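Local atomic coordinates of SAS-6 (PDB entry 4CKM), a protein that probably self-assembles, through this N-terminal domain, into the centre of the cartwheel that templates basal bodies and centrioles in a trypanosomatid parasite. Residues Leu95-Glu99 and Asp100-Ala104. Residues are numbered along the deposited sequence; the frame is centred on the assembly and turned at random.
Sequences LELLE and DDYNA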
loop_
_atom_site.group_PDB
_atom_site.type_symbol
_atom_site.label_atom_id
_atom_site.label_comp_id
_atom_site.label_asym_id
_atom_site.label_seq_id
_atom_site.Cartn_x
_atom_site.Cartn_y
_atom_site.Cartn_z
ATOM N N LEU A 95 -7.846 -9.366 15.754
ATOM C CA LEU A 95 -8.464 -8.113 15.440
ATOM C C LEU A 95 -9.939 -8.320 15.658
ATOM O O LEU A 95 -10.531 -9.268 15.138
ATOM C CB LEU A 95 -8.258 -7.742 13.982
ATOM C CG LEU A 95 -9.165 -6.592 13.520
ATOM C CD1 LEU A 95 -8.736 -5.301 14.194
ATOM C CD2 LEU A 95 -9.154 -6.418 12.016
ATOM N N GLU A 96 -10.542 -7.406 16.390
ATOM C CA GLU A 96 -11.975 -7.438 16.563
ATOM C C GLU A 96 -12.506 -6.135 16.033
ATOM O O GLU A 96 -12.196 -5.075 16.553
ATOM C CB GLU A 96 -12.317 -7.604 18.014
ATOM C CG GLU A 96 -13.761 -7.978 18.234
ATOM C CD GLU A 96 -14.087 -8.010 19.707
ATOM O OE1 GLU A 96 -13.419 -8.790 20.435
ATOM O OE2 GLU A 96 -14.965 -7.222 20.124
ATOM N N LEU A 97 -13.288 -6.210 14.975
ATOM C CA LEU A 97 -13.731 -5.008 14.315
ATOM C C LEU A 97 -15.227 -4.770 14.555
ATOM O O LEU A 97 -16.076 -5.577 14.179
ATOM C CB LEU A 97 -13.400 -5.127 12.843
ATOM C CG LEU A 97 -13.766 -3.931 11.974
ATOM C CD1 LEU A 97 -13.152 -2.612 12.454
ATOM C CD2 LEU A 97 -13.346 -4.265 10.553
ATOM N N LEU A 98 -15.539 -3.668 15.217
ATOM C CA LEU A 98 -16.943 -3.309 15.511
ATOM C C LEU A 98 -17.537 -2.499 14.357
ATOM O O LEU A 98 -16.874 -1.614 13.810
ATOM C CB LEU A 98 -17.029 -2.486 16.797
ATOM C CG LEU A 98 -16.380 -3.003 18.092
ATOM C CD1 LEU A 98 -16.724 -2.105 19.285
ATOM C CD2 LEU A 98 -16.833 -4.417 18.380
ATOM N N GLU A 99 -18.779 -2.783 13.997
ATOM C CA GLU A 99 -19.495 -1.973 13.003
ATOM C C GLU A 99 -19.463 -0.470 13.299
ATOM O O GLU A 99 -19.375 0.327 12.396
ATOM C CB GLU A 99 -20.917 -2.445 12.889
ATOM C CG GLU A 99 -21.713 -1.693 11.853
ATOM C CD GLU A 99 -22.880 -2.495 11.328
ATOM O OE1 GLU A 99 -23.401 -3.367 12.057
ATOM O OE2 GLU A 99 -23.281 -2.252 10.167
ATOM N N ASP A 100 -19.505 -0.103 14.572
ATOM C CA ASP A 100 -19.335 1.283 15.032
ATOM C C ASP A 100 -18.138 1.992 14.479
ATOM O O ASP A 100 -18.201 3.180 14.241
ATOM C CB ASP A 100 -19.141 1.314 16.553
ATOM C CG ASP A 100 -20.387 1.028 17.285
ATOM O OD1 ASP A 100 -21.437 0.881 16.615
ATOM O OD2 ASP A 100 -20.317 0.933 18.532
ATOM N N ASP A 101 -17.023 1.284 14.368
ATOM C CA ASP A 101 -15.806 1.877 13.869
ATOM C C ASP A 101 -15.584 1.643 12.377
ATOM O O ASP A 101 -14.542 2.007 11.852
ATOM C CB ASP A 101 -14.648 1.301 14.646
ATOM C CG ASP A 101 -14.809 1.506 16.117
ATOM O OD1 ASP A 101 -14.915 2.675 16.510
ATOM O OD2 ASP A 101 -14.853 0.513 16.879
ATOM N N TYR A 102 -16.537 1.031 11.685
ATOM C CA TYR A 102 -16.245 0.578 10.334
ATOM C C TYR A 102 -16.025 1.732 9.371
ATOM O O TYR A 102 -15.107 1.693 8.557
ATOM C CB TYR A 102 -17.315 -0.343 9.774
ATOM C CG TYR A 102 -16.917 -0.886 8.404
ATOM C CD1 TYR A 102 -15.804 -1.713 8.265
ATOM C CD2 TYR A 102 -17.637 -0.554 7.249
ATOM C CE1 TYR A 102 -15.440 -2.228 7.029
ATOM C CE2 TYR A 102 -17.271 -1.054 6.014
ATOM C CZ TYR A 102 -16.160 -1.895 5.913
ATOM O OH TYR A 102 -15.770 -2.396 4.703
ATOM N N ASN A 103 -16.843 2.766 9.478
ATOM C CA ASN A 103 -16.725 3.892 8.575
ATOM C C ASN A 103 -15.374 4.536 8.571
ATOM O O ASN A 103 -14.834 4.841 7.505
ATOM C CB ASN A 103 -17.817 4.911 8.843
ATOM C CG ASN A 103 -19.163 4.405 8.395
ATOM O OD1 ASN A 103 -19.257 3.555 7.499
ATOM N ND2 ASN A 103 -20.211 4.908 9.008
ATOM N N ALA A 104 -14.813 4.743 9.746
ATOM C CA ALA A 104 -13.441 5.242 9.820
ATOM C C ALA A 104 -12.445 4.274 9.182
ATOM O O ALA A 104 -11.494 4.680 8.531
ATOM C CB ALA A 104 -13.058 5.484 11.266
HETATM O O HOH W 1 -13.554 -1.865 15.959
HETATM O O HOH W 2 -19.059 3.009 11.405
#
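Leu-97 and Tyr-102 meet on the buried side of a turn in which strand 88-98 ends and helix 102-109 begins. CD2 of Leu-97 comes up to the edge of the phenol ring, near its plane, at 4.2 Å from CD1 of Tyr-102. With CG anti to the backbone N (chi1 -175°), the ring leads away from the strand, where Phe-115 packs edge-to-face against it and its hydroxyl bonds to the carbonyl of Val-113. Phe-118 of helix 117-130 touches both side chains, so a branched aliphatic residue and a large aromatic with a polar end suit this interior face.

The backbone makes the bend. Asp-101 N donates to Leu-98 O over 3.0 Å, at an N-H...O angle of 141°, and Tyr-102 N reaches Glu-99 O at 3.0 Å, at 164°. These two successive i to i+3 bonds form overlapping turns that carry the chain from Leu-98 to Tyr-102.

Toward solvent, where Asp-100 and Asp-101 are exposed, water takes over. Leu-98 suits the boundary: its aliphatic chain covers Thr-76 and Val-78 of the neighbouring strand while Asp-101 runs alongside, OD2 lying 3.7 Å from Leu-98 CB. One water accepts from Leu-98 N and donates to Asp-101 OD2 at 2.9 Å, tying the last strand residue to the turn. A second water links Glu-99 O to Asn-103 N, with a weak bond to Asp-100 O. Glu-99, only partly exposed, lays its side chain on Arg-77 and Phe-115. Asp-100 and Asp-101 come just before helix 102-109, and their negative charge would probably interact favourably with its dipole, so apolar packing inside and a water-bridged Asp-101 outside probably both favour this strand-to-helix turn.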